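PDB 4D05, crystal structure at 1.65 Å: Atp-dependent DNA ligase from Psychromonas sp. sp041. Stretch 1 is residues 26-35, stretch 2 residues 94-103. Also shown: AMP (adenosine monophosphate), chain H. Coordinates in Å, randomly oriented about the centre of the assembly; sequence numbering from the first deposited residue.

Stretch 1, residues 26-35: KLDGIRAYWN
Stretch 2, residues 94-103: KFMIFDLPKS

Two stretches of one chain, carrying strands 30-34 and 94-99, pack mainly through their side chains. The strand axes cross at 75° and come within 8.5 Å. No hydrogen bond joins the stretches, so the fit is one of shape, burying 416 Å² in total. In register, CA of Leu27 lies 8.8 Å from CA of Met96, CA of Ala32 8.0 Å from CA of Phe95, CA of Tyr33 8.6 Å from CA of Pro101, and CA of Trp34 9.2 Å from CA of Leu100. Ala32 (phi/psi -140/141) and Phe95 (-85/104) are extended; Phe98 (-135/-6) departs from this.

Phe95 is the main bump. Its CA-to-CB bond points sideways, but chi1 t (-173°) and chi2 40° bring the ring to the other strand. The ring enters a hollow at Ala32 and Trp34. Phe95 CE1 lies 3.8 Å from Ala32 CB and 3.4 Å from Ala32 O, which sits at the ring edge. Phe95 CE2 lies 3.8 Å from Trp34 CB. Trp34 points toward the other stretch at CB, but its end leads off (chi1 t, 171°; chi2 -104°).

Tyr33 points away at CB, yet its ring returns (chi1 t, chi2 81°). Tyr33 CE1 meets Pro101 CG at 3.5 Å, edge-on. Tyr33 OH reaches Lys102 CE at 3.5 Å. Both partners lie in a type I turn, Leu100 to Ser103, where Ser103 N donates a hydrogen bond to Leu100 O at 3.1 Å.

Leu27 (m, t) places CD1 3.8 Å from CB of Met96, a selenomethionine with all three chi angles m.

Arg31 is extended, chi1 to chi3 all t. Its NH2 lies 3.8 Å from Phe98 CE1, at the ring edge, while CE1 sits over a guanidinium face. Phe98 (chi1 p, 56°; chi2 73°) turns one ring face to the adenine, with CG 3.5 Å from AMP C2. Leu27 N donates a hydrogen bond to AMP N7 at 3.0 Å. Lys26 NZ is covalently linked to AMP P at 1.9 Å, as expected for a ligase adenylate.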

# COMPACT_ATOMS: atom_id res chain seq x y z
N LYS A 26 2.33 -0.08 6.88
CA LYS A 26 1.85 0.61 5.68
C LYS A 26 0.63 1.45 6.09
O LYS A 26 -0.37 0.91 6.53
CB LYS A 26 1.45 -0.45 4.65
CG LYS A 26 1.10 0.06 3.27
CD LYS A 26 0.78 -1.17 2.40
CE LYS A 26 0.72 -0.79 0.90
NZ LYS A 26 -0.49 0.01 0.76
N LEU A 27 0.72 2.77 5.95
CA LEU A 27 -0.37 3.64 6.40
C LEU A 27 -1.22 4.07 5.21
O LEU A 27 -0.71 4.39 4.15
CB LEU A 27 0.19 4.90 7.08
CG LEU A 27 1.10 4.68 8.26
CD1 LEU A 27 1.46 6.02 8.94
CD2 LEU A 27 0.47 3.72 9.26
N ASP A 28 -2.54 4.06 5.41
CA ASP A 28 -3.48 4.45 4.37
C ASP A 28 -3.81 5.93 4.57
O ASP A 28 -4.81 6.29 5.19
CB ASP A 28 -4.75 3.62 4.50
CG ASP A 28 -5.67 3.75 3.29
OD1 ASP A 28 -5.26 4.16 2.19
OD2 ASP A 28 -6.83 3.35 3.44
N GLY A 29 -2.94 6.76 4.05
CA GLY A 29 -3.12 8.21 4.11
C GLY A 29 -2.90 8.86 2.76
O GLY A 29 -3.10 8.24 1.71
N ILE A 30 -2.49 10.13 2.80
CA ILE A 30 -2.19 10.87 1.60
C ILE A 30 -0.70 11.18 1.61
O ILE A 30 -0.21 11.82 2.54
CB ILE A 30 -2.99 12.19 1.57
CG1 ILE A 30 -4.48 11.90 1.37
CG2 ILE A 30 -2.50 13.11 0.46
CD1 ILE A 30 -4.82 11.29 0.01
N ARG A 31 0.01 10.71 0.59
CA ARG A 31 1.44 10.93 0.55
C ARG A 31 1.75 12.41 0.38
O ARG A 31 1.07 13.11 -0.38
CB ARG A 31 2.06 10.17 -0.61
CG ARG A 31 3.57 10.16 -0.52
CD ARG A 31 4.22 9.28 -1.55
NE ARG A 31 5.66 9.35 -1.43
CZ ARG A 31 6.49 8.35 -1.67
NH1 ARG A 31 6.05 7.20 -2.09
NH2 ARG A 31 7.77 8.54 -1.51
N ALA A 32 2.77 12.89 1.07
CA ALA A 32 3.22 14.28 0.93
C ALA A 32 4.74 14.32 0.94
O ALA A 32 5.39 13.60 1.70
CB ALA A 32 2.65 15.15 2.04
N TYR A 33 5.29 15.18 0.09
CA TYR A 33 6.70 15.45 0.04
C TYR A 33 6.91 16.85 0.59
O TYR A 33 6.35 17.83 0.09
CB TYR A 33 7.17 15.37 -1.40
CG TYR A 33 8.58 15.81 -1.65
CD1 TYR A 33 9.62 14.98 -1.40
CD2 TYR A 33 8.87 17.05 -2.18
CE1 TYR A 33 10.95 15.38 -1.67
CE2 TYR A 33 10.16 17.45 -2.44
CZ TYR A 33 11.19 16.62 -2.15
OH TYR A 33 12.50 16.99 -2.39
N TRP A 34 7.71 16.93 1.64
CA TRP A 34 8.13 18.21 2.22
C TRP A 34 9.43 18.62 1.61
O TRP A 34 10.45 17.94 1.73
CB TRP A 34 8.28 18.08 3.72
CG TRP A 34 8.90 19.23 4.44
CD1 TRP A 34 10.17 19.28 4.91
CD2 TRP A 34 8.29 20.48 4.78
NE1 TRP A 34 10.40 20.48 5.54
CE2 TRP A 34 9.26 21.24 5.48
CE3 TRP A 34 7.03 21.03 4.59
CZ2 TRP A 34 9.01 22.51 5.96
CZ3 TRP A 34 6.78 22.29 5.07
CH2 TRP A 34 7.76 23.02 5.75
N ASN A 35 9.41 19.77 0.91
CA ASN A 35 10.58 20.17 0.19
C ASN A 35 11.47 21.12 0.97
O ASN A 35 12.43 21.66 0.41
CB ASN A 35 10.22 20.77 -1.17
CG ASN A 35 9.51 22.11 -1.07
OD1 ASN A 35 9.27 22.60 -0.01
ND2 ASN A 35 9.19 22.70 -2.22
N LYS A 94 -1.29 14.14 11.32
CA LYS A 94 0.12 14.03 11.57
C LYS A 94 0.79 13.74 10.24
O LYS A 94 0.29 12.93 9.43
CB LYS A 94 0.44 12.88 12.54
CG LYS A 94 -0.17 13.09 13.91
CD LYS A 94 -0.45 11.82 14.65
CE LYS A 94 -1.58 11.02 14.00
NZ LYS A 94 -2.02 9.96 14.91
N PHE A 95 1.91 14.42 10.00
CA PHE A 95 2.84 14.08 8.92
C PHE A 95 3.75 13.00 9.45
O PHE A 95 4.63 13.26 10.29
CB PHE A 95 3.61 15.33 8.47
CG PHE A 95 4.48 15.15 7.23
CD1 PHE A 95 4.06 14.41 6.14
CD2 PHE A 95 5.72 15.75 7.17
CE1 PHE A 95 4.87 14.28 5.01
CE2 PHE A 95 6.51 15.63 6.05
CZ PHE A 95 6.10 14.87 4.97
N MSE A 96 3.48 11.78 9.01
CA MSE A 96 4.16 10.58 9.47
C MSE A 96 5.27 10.25 8.50
O MSE A 96 5.02 9.78 7.39
CB MSE A 96 3.16 9.39 9.49
CG MSE A 96 1.91 9.62 10.34
SE MSE A 96 2.13 9.71 12.24
CE MSE A 96 2.82 7.90 12.52
N ILE A 97 6.51 10.52 8.90
CA ILE A 97 7.60 10.44 7.95
C ILE A 97 8.22 9.07 7.84
O ILE A 97 8.33 8.34 8.84
CB ILE A 97 8.64 11.53 8.20
CG1 ILE A 97 9.37 11.34 9.53
CG2 ILE A 97 7.93 12.90 8.12
CD1 ILE A 97 10.57 12.30 9.72
N PHE A 98 8.67 8.76 6.63
CA PHE A 98 9.30 7.49 6.37
C PHE A 98 10.59 7.61 5.52
O PHE A 98 11.26 6.61 5.33
CB PHE A 98 8.29 6.48 5.75
CG PHE A 98 7.61 6.96 4.49
CD1 PHE A 98 8.30 7.03 3.32
CD2 PHE A 98 6.28 7.29 4.47
CE1 PHE A 98 7.68 7.46 2.14
CE2 PHE A 98 5.66 7.71 3.28
CZ PHE A 98 6.38 7.78 2.13
N ASP A 99 10.94 8.79 5.01
CA ASP A 99 12.23 8.92 4.37
C ASP A 99 12.67 10.38 4.24
O ASP A 99 11.92 11.31 4.55
CB ASP A 99 12.23 8.20 3.01
CG ASP A 99 13.57 7.52 2.70
OD1 ASP A 99 14.59 7.94 3.28
OD2 ASP A 99 13.61 6.61 1.84
N LEU A 100 13.91 10.53 3.81
CA LEU A 100 14.61 11.82 3.62
C LEU A 100 15.13 11.81 2.16
O LEU A 100 16.21 11.30 1.86
CB LEU A 100 15.79 11.97 4.60
CG LEU A 100 15.44 11.93 6.08
CD1 LEU A 100 16.66 12.10 6.97
CD2 LEU A 100 14.44 13.00 6.44
N PRO A 101 14.32 12.31 1.23
CA PRO A 101 14.61 12.04 -0.19
C PRO A 101 15.81 12.75 -0.78
O PRO A 101 16.18 12.42 -1.91
CB PRO A 101 13.34 12.52 -0.92
CG PRO A 101 12.37 12.74 0.12
CD PRO A 101 13.02 12.95 1.43
N LYS A 102 16.39 13.72 -0.08
CA LYS A 102 17.58 14.39 -0.59
C LYS A 102 18.85 13.85 0.08
O LYS A 102 19.96 14.32 -0.19
CB LYS A 102 17.48 15.90 -0.41
CG LYS A 102 16.42 16.55 -1.30
CD LYS A 102 16.70 16.33 -2.79
CE LYS A 102 15.69 17.04 -3.72
NZ LYS A 102 16.08 16.89 -5.16
N SER A 103 18.69 12.84 0.94
CA SER A 103 19.83 12.28 1.65
C SER A 103 20.66 11.40 0.72
O SER A 103 20.12 10.73 -0.17
CB SER A 103 19.35 11.41 2.80
OG SER A 103 20.41 10.66 3.35
P AMP H . -0.26 0.91 -0.95
O1P AMP H . -0.16 -0.09 -2.07
O2P AMP H . -1.39 1.90 -0.78
O5' AMP H . 1.15 1.64 -0.88
C5' AMP H . 1.30 2.51 0.21
C4' AMP H . 1.88 3.78 -0.33
O4' AMP H . 2.12 4.71 0.71
C3' AMP H . 3.19 3.43 -0.95
O3' AMP H . 3.20 4.16 -2.19
C2' AMP H . 4.22 3.95 0.01
O2' AMP H . 5.18 4.46 -0.92
C1' AMP H . 3.49 4.92 0.98
N9 AMP H . 3.62 4.47 2.41
C8 AMP H . 2.68 4.29 3.38
N7 AMP H . 3.20 3.83 4.55
C5 AMP H . 4.54 3.77 4.33
C6 AMP H . 5.69 3.32 5.11
N6 AMP H . 5.52 2.91 6.37
N1 AMP H . 6.88 3.41 4.51
C2 AMP H . 7.06 3.77 3.23
N3 AMP H . 6.06 4.17 2.45
C4 AMP H . 4.80 4.18 2.94